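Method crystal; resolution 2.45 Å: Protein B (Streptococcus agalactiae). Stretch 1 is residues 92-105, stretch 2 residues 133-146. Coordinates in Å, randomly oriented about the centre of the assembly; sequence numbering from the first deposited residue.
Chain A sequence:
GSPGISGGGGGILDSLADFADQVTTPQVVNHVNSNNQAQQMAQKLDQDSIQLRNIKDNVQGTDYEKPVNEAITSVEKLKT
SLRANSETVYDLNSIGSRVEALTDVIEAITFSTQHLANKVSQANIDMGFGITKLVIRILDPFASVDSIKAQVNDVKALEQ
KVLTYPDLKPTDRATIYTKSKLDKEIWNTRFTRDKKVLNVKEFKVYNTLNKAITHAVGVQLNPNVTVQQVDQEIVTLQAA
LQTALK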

ATOM      1  N   LEU A  92     -10.402  28.779   1.277  1.00 79.57           N
ATOM      2  CA  LEU A  92      -9.902  27.436   1.536  1.00 80.41           C
ATOM      3  C   LEU A  92     -10.631  26.373   0.722  1.00 78.31           C
ATOM      4  O   LEU A  92     -10.606  25.193   1.089  1.00 78.26           O
ATOM      5  CB  LEU A  92     -10.004  27.114   3.028  1.00 71.79           C
ATOM      6  CG  LEU A  92      -9.113  27.915   3.978  1.00 83.30           C
ATOM      7  CD1 LEU A  92      -9.291  27.427   5.406  1.00 86.85           C
ATOM      8  CD2 LEU A  92      -7.653  27.830   3.562  1.00 82.00           C
ATOM      9  N   ASN A  93     -11.280  26.765  -0.377  1.00 84.55           N
ATOM     10  CA  ASN A  93     -12.054  25.807  -1.160  1.00 81.65           C
ATOM     11  C   ASN A  93     -11.144  24.865  -1.938  1.00 78.59           C
ATOM     12  O   ASN A  93     -11.271  23.640  -1.836  1.00 70.46           O
ATOM     13  CB  ASN A  93     -13.000  26.546  -2.107  1.00 84.08           C
ATOM     14  CG  ASN A  93     -13.827  25.600  -2.956  1.00 82.64           C
ATOM     15  OD1 ASN A  93     -14.657  24.851  -2.444  1.00 76.71           O
ATOM     16  ND2 ASN A  93     -13.601  25.631  -4.265  1.00 80.31           N
ATOM     17  N   SER A  94     -10.221  25.422  -2.727  1.00 77.69           N
ATOM     18  CA  SER A  94      -9.332  24.584  -3.524  1.00 71.34           C
ATOM     19  C   SER A  94      -8.397  23.769  -2.641  1.00 70.19           C
ATOM     20  O   SER A  94      -8.116  22.602  -2.937  1.00 71.13           O
ATOM     21  CB  SER A  94      -8.532  25.446  -4.500  1.00 73.72           C
ATOM     22  OG  SER A  94      -7.332  25.908  -3.906  1.00 86.72           O
ATOM     23  N   ILE A  95      -7.909  24.363  -1.549  1.00 74.18           N
ATOM     24  CA  ILE A  95      -7.006  23.641  -0.659  1.00 63.69           C
ATOM     25  C   ILE A  95      -7.731  22.490   0.030  1.00 65.90           C
ATOM     26  O   ILE A  95      -7.110  21.481   0.386  1.00 63.42           O
ATOM     27  CB  ILE A  95      -6.372  24.609   0.361  1.00 66.07           C
ATOM     28  CG1 ILE A  95      -5.007  24.092   0.818  1.00 62.20           C
ATOM     29  CG2 ILE A  95      -7.286  24.829   1.556  1.00 81.35           C
ATOM     30  CD1 ILE A  95      -3.939  24.171  -0.247  1.00 68.18           C
ATOM     31  N   GLY A  96      -9.045  22.605   0.212  1.00 65.25           N
ATOM     32  CA  GLY A  96      -9.809  21.570   0.880  1.00 70.61           C
ATOM     33  C   GLY A  96     -10.142  20.411  -0.034  1.00 72.06           C
ATOM     34  O   GLY A  96     -10.125  19.251   0.391  1.00 62.97           O
ATOM     35  N   SER A  97     -10.447  20.716  -1.297  1.00 62.95           N
ATOM     36  CA  SER A  97     -10.734  19.663  -2.265  1.00 63.31           C
ATOM     37  C   SER A  97      -9.508  18.799  -2.531  1.00 68.78           C
ATOM     38  O   SER A  97      -9.646  17.615  -2.858  1.00 63.61           O
ATOM     39  CB  SER A  97     -11.249  20.274  -3.567  1.00 64.14           C
ATOM     40  OG  SER A  97     -12.304  21.186  -3.318  1.00 77.03           O
ATOM     41  N   ARG A  98      -8.308  19.368  -2.398  1.00 62.79           N
ATOM     42  CA  ARG A  98      -7.093  18.579  -2.558  1.00 58.05           C
ATOM     43  C   ARG A  98      -6.833  17.706  -1.337  1.00 54.05           C
ATOM     44  O   ARG A  98      -6.358  16.572  -1.471  1.00 51.42           O
ATOM     45  CB  ARG A  98      -5.903  19.500  -2.825  1.00 51.43           C
ATOM     46  CG  ARG A  98      -6.087  20.393  -4.040  1.00 51.35           C
ATOM     47  CD  ARG A  98      -4.966  21.408  -4.178  1.00 62.27           C
ATOM     48  NE  ARG A  98      -5.201  22.320  -5.294  1.00 59.28           N
ATOM     49  CZ  ARG A  98      -4.908  22.042  -6.560  1.00 57.84           C
ATOM     50  NH1 ARG A  98      -4.364  20.874  -6.875  1.00 55.66           N
ATOM     51  NH2 ARG A  98      -5.158  22.930  -7.513  1.00 66.16           N
ATOM     52  N   VAL A  99      -7.141  18.215  -0.142  1.00 50.20           N
ATOM     53  CA  VAL A  99      -6.969  17.423   1.071  1.00 51.56           C
ATOM     54  C   VAL A  99      -7.961  16.267   1.098  1.00 56.15           C
ATOM     55  O   VAL A  99      -7.616  15.142   1.481  1.00 69.04           O
ATOM     56  CB  VAL A  99      -7.104  18.321   2.314  1.00 56.20           C
ATOM     57  CG1 VAL A  99      -7.255  17.481   3.574  1.00 52.20           C
ATOM     58  CG2 VAL A  99      -5.903  19.250   2.429  1.00 56.06           C
ATOM     59  N   GLU A 100      -9.205  16.519   0.682  1.00 58.33           N
ATOM     60  CA  GLU A 100     -10.209  15.459   0.661  1.00 63.56           C
ATOM     61  C   GLU A 100      -9.852  14.378  -0.351  1.00 59.71           C
ATOM     62  O   GLU A 100     -10.048  13.186  -0.088  1.00 64.82           O
ATOM     63  CB  GLU A 100     -11.586  16.043   0.351  1.00 61.75           C
ATOM     64  CG  GLU A 100     -12.152  16.924   1.448  1.00 77.56           C
ATOM     65  CD  GLU A 100     -13.285  17.803   0.959  1.00 91.77           C
ATOM     66  OE1 GLU A 100     -13.425  17.964  -0.273  1.00 81.99           O
ATOM     67  OE2 GLU A 100     -14.036  18.333   1.804  1.00101.95           O
ATOM     68  N   ALA A 101      -9.326  14.773  -1.513  1.00 58.71           N
ATOM     69  CA  ALA A 101      -8.955  13.800  -2.533  1.00 55.01           C
ATOM     70  C   ALA A 101      -7.809  12.902  -2.087  1.00 60.61           C
ATOM     71  O   ALA A 101      -7.620  11.826  -2.666  1.00 57.47           O
ATOM     72  CB  ALA A 101      -8.587  14.512  -3.835  1.00 53.11           C
ATOM     73  N   LEU A 102      -7.041  13.316  -1.077  1.00 52.79           N
ATOM     74  CA  LEU A 102      -6.002  12.444  -0.539  1.00 56.39           C
ATOM     75  C   LEU A 102      -6.601  11.266   0.218  1.00 53.88           C
ATOM     76  O   LEU A 102      -6.006  10.183   0.246  1.00 53.72           O
ATOM     77  CB  LEU A 102      -5.064  13.238   0.367  1.00 53.32           C
ATOM     78  CG  LEU A 102      -3.978  14.038  -0.355  1.00 55.76           C
ATOM     79  CD1 LEU A 102      -3.234  14.932   0.621  1.00 54.39           C
ATOM     80  CD2 LEU A 102      -3.018  13.104  -1.075  1.00 51.42           C
ATOM     81  N   THR A 103      -7.769  11.455   0.836  1.00 58.53           N
ATOM     82  CA  THR A 103      -8.464  10.332   1.455  1.00 57.90           C
ATOM     83  C   THR A 103      -8.937   9.340   0.400  1.00 54.18           C
ATOM     84  O   THR A 103      -8.894   8.123   0.617  1.00 57.74           O
ATOM     85  CB  THR A 103      -9.640  10.836   2.293  1.00 53.70           C
ATOM     86  OG1 THR A 103      -9.155  11.705   3.325  1.00 65.36           O
ATOM     87  CG2 THR A 103     -10.385   9.673   2.932  1.00 62.04           C
ATOM     88  N   ASP A 104      -9.383   9.842  -0.755  1.00 55.40           N
ATOM     89  CA  ASP A 104      -9.742   8.955  -1.855  1.00 55.07           C
ATOM     90  C   ASP A 104      -8.519   8.247  -2.422  1.00 56.14           C
ATOM     91  O   ASP A 104      -8.626   7.110  -2.896  1.00 50.72           O
ATOM     92  CB  ASP A 104     -10.461   9.741  -2.951  1.00 45.07           C
ATOM     93  CG  ASP A 104     -11.794  10.297  -2.489  1.00 61.83           C
ATOM     94  OD1 ASP A 104     -12.730   9.499  -2.274  1.00 68.28           O
ATOM     95  OD2 ASP A 104     -11.906  11.533  -2.340  1.00 63.31           O
ATOM     96  N   VAL A 105      -7.355   8.901  -2.387  1.00 48.59           N
ATOM     97  CA  VAL A 105      -6.116   8.238  -2.787  1.00 55.05           C
ATOM     98  C   VAL A 105      -5.814   7.079  -1.846  1.00 52.62           C
ATOM     99  O   VAL A 105      -5.556   5.951  -2.281  1.00 50.89           O
ATOM    100  CB  VAL A 105      -4.953   9.247  -2.827  1.00 49.25           C
ATOM    101  CG1 VAL A 105      -3.617   8.519  -2.825  1.00 38.48           C
ATOM    102  CG2 VAL A 105      -5.069  10.149  -4.041  1.00 44.61           C
TER
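Stretch 2 (133-146) KLVIRILDPFASVD

Stretch 2 packs on stretch 1 as a near-antiparallel helix pair, with an apolar seam at the Val105 end, Val145 at the other end and, between them, Arg98, which binds backbone carbonyl oxygens at the end of the partner helix and in the turn after it. The example illustrates a general principle: where a helix stops, its last carbonyls can lack partners in the next turn, and a long cationic side chain from a neighbouring helix can supply donors that replace or supplement local ones.

Stretch 1 is helical from Asn93 to Val105. Stretch 2 enters as a helix, residues 133-139, leaves helical geometry at Asp140, passes through a type I turn from Asp140 to Ala143, and starts a new helix at Val145, with Ser144 at the N-cap position. The first of these helices runs against stretch 1 at 158° between N-to-C directions, a signed crossing angle of -158°, and the axes approach to 9.6 Å. The antiparallel direction sets Val105 across from Leu134 and Arg98 from Ile138, with the CA atoms of the latter pair 5.2 Å apart; past the turn, Val145 comes opposite Ser94.

Ile138 is the knob of the apolar seam, seated in a hole formed by Arg98, Ala101, Leu102 and Val105. Although its CA-to-CB bond points sideways, the m,t rotamer brings its end inward, so that Ile138 CD1 lies 3.7 Å from Ala101 CB and 4.0 Å from both Leu102 CD2 and Val105 CG2. One helical turn beyond Ala101, Val105 CG2 meets Leu134 CD2 at 3.6 Å and Val135 CG2 at 3.8 Å.

Arg98 joins the apolar seam to the polar contacts at the helix end. Its CB lies 3.8 Å from Ile138 CG2, while the extended chain carries the guanidinium onward. There Arg98 NH1 donates to Ile138 O, which has no backbone partner within the stretch, at 2.6 Å and makes weak hydrogen bonds to Arg137 O and Asp140 O, both at 2.8 Å; Arg98 NH2 adds another weak bond to Asp140 O at 2.7 Å. These three oxygens lie at the guanidinium edge, near its plane, although the bond angles are far from linear. Proximity alone does not suffice: Ala143 O is 3.1 Å from Arg98 NH2, but the angle is too poor for a hydrogen bond.

Beyond the turn, Val145 points toward stretch 1. Val145 CG2 is 3.4 Å from both Asn93 ND2 and Ser97 OG, and 3.7 Å from Ser94 CA. In all, the two stretches bury 596 Å².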

ATOM      1  N   LYS A 133      -3.168   9.621 -11.906  1.00 55.41           N
ATOM      2  CA  LYS A 133      -3.905  10.734 -12.493  1.00 51.84           C
ATOM      3  C   LYS A 133      -4.576  11.590 -11.426  1.00 52.17           C
ATOM      4  O   LYS A 133      -4.755  12.796 -11.621  1.00 54.04           O
ATOM      5  CB  LYS A 133      -4.945  10.210 -13.485  1.00 58.48           C
ATOM      6  CG  LYS A 133      -4.477  10.216 -14.930  1.00 64.36           C
ATOM      7  CD  LYS A 133      -5.010   9.017 -15.701  1.00 69.05           C
ATOM      8  CE  LYS A 133      -6.504   9.137 -15.954  1.00 78.22           C
ATOM      9  NZ  LYS A 133      -7.027   7.986 -16.744  1.00 79.63           N
ATOM     10  N   LEU A 134      -4.949  10.989 -10.295  1.00 56.17           N
ATOM     11  CA  LEU A 134      -5.585  11.758  -9.230  1.00 56.57           C
ATOM     12  C   LEU A 134      -4.567  12.612  -8.486  1.00 62.13           C
ATOM     13  O   LEU A 134      -4.797  13.804  -8.249  1.00 61.34           O
ATOM     14  CB  LEU A 134      -6.312  10.819  -8.267  1.00 50.68           C
ATOM     15  CG  LEU A 134      -7.007  11.484  -7.078  1.00 41.78           C
ATOM     16  CD1 LEU A 134      -7.865  12.648  -7.544  1.00 39.13           C
ATOM     17  CD2 LEU A 134      -7.847  10.472  -6.316  1.00 41.57           C
ATOM     18  N   VAL A 135      -3.430  12.019  -8.111  1.00 54.65           N
ATOM     19  CA  VAL A 135      -2.406  12.760  -7.380  1.00 53.83           C
ATOM     20  C   VAL A 135      -1.855  13.900  -8.226  1.00 55.24           C
ATOM     21  O   VAL A 135      -1.507  14.964  -7.698  1.00 62.25           O
ATOM     22  CB  VAL A 135      -1.291  11.804  -6.914  1.00 44.09           C
ATOM     23  CG1 VAL A 135      -0.198  12.567  -6.182  1.00 52.09           C
ATOM     24  CG2 VAL A 135      -1.867  10.713  -6.024  1.00 49.44           C
ATOM     25  N   ILE A 136      -1.775  13.706  -9.545  1.00 53.09           N
ATOM     26  CA  ILE A 136      -1.305  14.774 -10.424  1.00 52.36           C
ATOM     27  C   ILE A 136      -2.228  15.983 -10.333  1.00 52.13           C
ATOM     28  O   ILE A 136      -1.767  17.130 -10.271  1.00 60.63           O
ATOM     29  CB  ILE A 136      -1.183  14.257 -11.871  1.00 49.94           C
ATOM     30  CG1 ILE A 136       0.071  13.392 -12.021  1.00 54.98           C
ATOM     31  CG2 ILE A 136      -1.148  15.414 -12.858  1.00 50.92           C
ATOM     32  CD1 ILE A 136       0.203  12.739 -13.378  1.00 59.28           C
ATOM     33  N   ARG A 137      -3.541  15.747 -10.305  1.00 57.56           N
ATOM     34  CA  ARG A 137      -4.486  16.850 -10.160  1.00 60.78           C
ATOM     35  C   ARG A 137      -4.361  17.509  -8.792  1.00 54.06           C
ATOM     36  O   ARG A 137      -4.488  18.734  -8.673  1.00 50.29           O
ATOM     37  CB  ARG A 137      -5.913  16.355 -10.390  1.00 58.06           C
ATOM     38  CG  ARG A 137      -6.128  15.678 -11.733  1.00 66.35           C
ATOM     39  CD  ARG A 137      -6.616  16.663 -12.781  1.00 72.36           C
ATOM     40  NE  ARG A 137      -8.032  16.479 -13.079  1.00 77.93           N
ATOM     41  CZ  ARG A 137      -8.494  15.771 -14.106  1.00 76.96           C
ATOM     42  NH1 ARG A 137      -7.648  15.179 -14.938  1.00 79.69           N
ATOM     43  NH2 ARG A 137      -9.800  15.655 -14.300  1.00 67.37           N
ATOM     44  N   ILE A 138      -4.114  16.714  -7.747  1.00 53.85           N
ATOM     45  CA  ILE A 138      -3.917  17.272  -6.412  1.00 56.52           C
ATOM     46  C   ILE A 138      -2.699  18.187  -6.395  1.00 61.08           C
ATOM     47  O   ILE A 138      -2.698  19.236  -5.737  1.00 48.37           O
ATOM     48  CB  ILE A 138      -3.788  16.142  -5.375  1.00 54.74           C
ATOM     49  CG1 ILE A 138      -5.034  15.253  -5.387  1.00 56.09           C
ATOM     50  CG2 ILE A 138      -3.558  16.711  -3.982  1.00 49.64           C
ATOM     51  CD1 ILE A 138      -4.984  14.127  -4.376  1.00 49.79           C
ATOM     52  N   LEU A 139      -1.647  17.811  -7.125  1.00 58.76           N
ATOM     53  CA  LEU A 139      -0.436  18.621  -7.179  1.00 58.18           C
ATOM     54  C   LEU A 139      -0.569  19.794  -8.142  1.00 58.85           C
ATOM     55  O   LEU A 139       0.087  20.822  -7.950  1.00 64.66           O
ATOM     56  CB  LEU A 139       0.757  17.756  -7.587  1.00 58.15           C
ATOM     57  CG  LEU A 139       1.255  16.721  -6.579  1.00 55.67           C
ATOM     58  CD1 LEU A 139       1.944  15.576  -7.299  1.00 47.71           C
ATOM     59  CD2 LEU A 139       2.197  17.365  -5.581  1.00 54.46           C
ATOM     60  N   ASP A 140      -1.399  19.659  -9.166  1.00 60.71           N
ATOM     61  CA  ASP A 140      -1.519  20.662 -10.218  1.00 57.09           C
ATOM     62  C   ASP A 140      -2.105  21.959  -9.676  1.00 64.96           C
ATOM     63  O   ASP A 140      -3.266  21.965  -9.245  1.00 65.87           O
ATOM     64  CB  ASP A 140      -2.390  20.119 -11.350  1.00 61.21           C
ATOM     65  CG  ASP A 140      -2.303  20.956 -12.611  1.00 59.59           C
ATOM     66  OD1 ASP A 140      -1.525  21.932 -12.631  1.00 58.37           O
ATOM     67  OD2 ASP A 140      -3.017  20.635 -13.585  1.00 66.22           O
ATOM     68  N   PRO A 141      -1.359  23.067  -9.675  1.00 68.31           N
ATOM     69  CA  PRO A 141      -1.943  24.335  -9.210  1.00 67.76           C
ATOM     70  C   PRO A 141      -3.052  24.844 -10.111  1.00 63.51           C
ATOM     71  O   PRO A 141      -3.926  25.587  -9.647  1.00 53.68           O
ATOM     72  CB  PRO A 141      -0.741  25.294  -9.197  1.00 65.11           C
ATOM     73  CG  PRO A 141       0.475  24.411  -9.259  1.00 75.00           C
ATOM     74  CD  PRO A 141       0.058  23.213 -10.044  1.00 63.63           C
ATOM     75  N   PHE A 142      -3.044  24.466 -11.387  1.00 61.78           N
ATOM     76  CA  PHE A 142      -4.062  24.894 -12.334  1.00 62.31           C
ATOM     77  C   PHE A 142      -5.267  23.963 -12.372  1.00 68.73           C
ATOM     78  O   PHE A 142      -6.230  24.248 -13.090  1.00 71.00           O
ATOM     79  CB  PHE A 142      -3.457  25.010 -13.737  1.00 58.70           C
ATOM     80  CG  PHE A 142      -2.337  26.008 -13.833  1.00 71.42           C
ATOM     81  CD1 PHE A 142      -2.385  27.192 -13.115  1.00 74.66           C
ATOM     82  CD2 PHE A 142      -1.237  25.760 -14.636  1.00 73.75           C
ATOM     83  CE1 PHE A 142      -1.357  28.112 -13.198  1.00 76.62           C
ATOM     84  CE2 PHE A 142      -0.206  26.677 -14.725  1.00 71.73           C
ATOM     85  CZ  PHE A 142      -0.265  27.854 -14.004  1.00 83.68           C
ATOM     86  N   ALA A 143      -5.238  22.864 -11.622  1.00 69.46           N
ATOM     87  CA  ALA A 143      -6.363  21.936 -11.600  1.00 66.09           C
ATOM     88  C   ALA A 143      -7.523  22.548 -10.827  1.00 69.64           C
ATOM     89  O   ALA A 143      -7.389  22.872  -9.642  1.00 68.93           O
ATOM     90  CB  ALA A 143      -5.943  20.608 -10.977  1.00 69.29           C
ATOM     91  N   SER A 144      -8.661  22.709 -11.497  1.00 52.78           N
ATOM     92  CA  SER A 144      -9.839  23.247 -10.840  1.00 68.92           C
ATOM     93  C   SER A 144     -10.417  22.229  -9.861  1.00 68.01           C
ATOM     94  O   SER A 144     -10.091  21.038  -9.892  1.00 67.14           O
ATOM     95  CB  SER A 144     -10.895  23.641 -11.874  1.00 69.10           C
ATOM     96  OG  SER A 144     -11.293  22.523 -12.650  1.00 63.66           O
ATOM     97  N   VAL A 145     -11.286  22.719  -8.974  1.00 57.57           N
ATOM     98  CA  VAL A 145     -11.945  21.839  -8.011  1.00 66.95           C
ATOM     99  C   VAL A 145     -12.805  20.812  -8.738  1.00 73.60           C
ATOM    100  O   VAL A 145     -12.902  19.651  -8.321  1.00 68.27           O
ATOM    101  CB  VAL A 145     -12.765  22.673  -7.007  1.00 56.80           C
ATOM    102  CG1 VAL A 145     -13.879  21.843  -6.384  1.00 55.10           C
ATOM    103  CG2 VAL A 145     -11.855  23.242  -5.931  1.00 70.86           C
ATOM    104  N   ASP A 146     -13.425  21.218  -9.849  1.00 65.53           N
ATOM    105  CA  ASP A 146     -14.250  20.292 -10.618  1.00 66.40           C
ATOM    106  C   ASP A 146     -13.409  19.189 -11.250  1.00 61.56           C
ATOM    107  O   ASP A 146     -13.811  18.020 -11.250  1.00 56.73           O
ATOM    108  CB  ASP A 146     -15.031  21.053 -11.690  1.00 66.09           C
ATOM    109  CG  ASP A 146     -16.239  21.778 -11.128  1.00 72.55           C
ATOM    110  OD1 ASP A 146     -16.557  21.573  -9.938  1.00 67.95           O
ATOM    111  OD2 ASP A 146     -16.872  22.552 -11.876  1.00 91.14           O
TER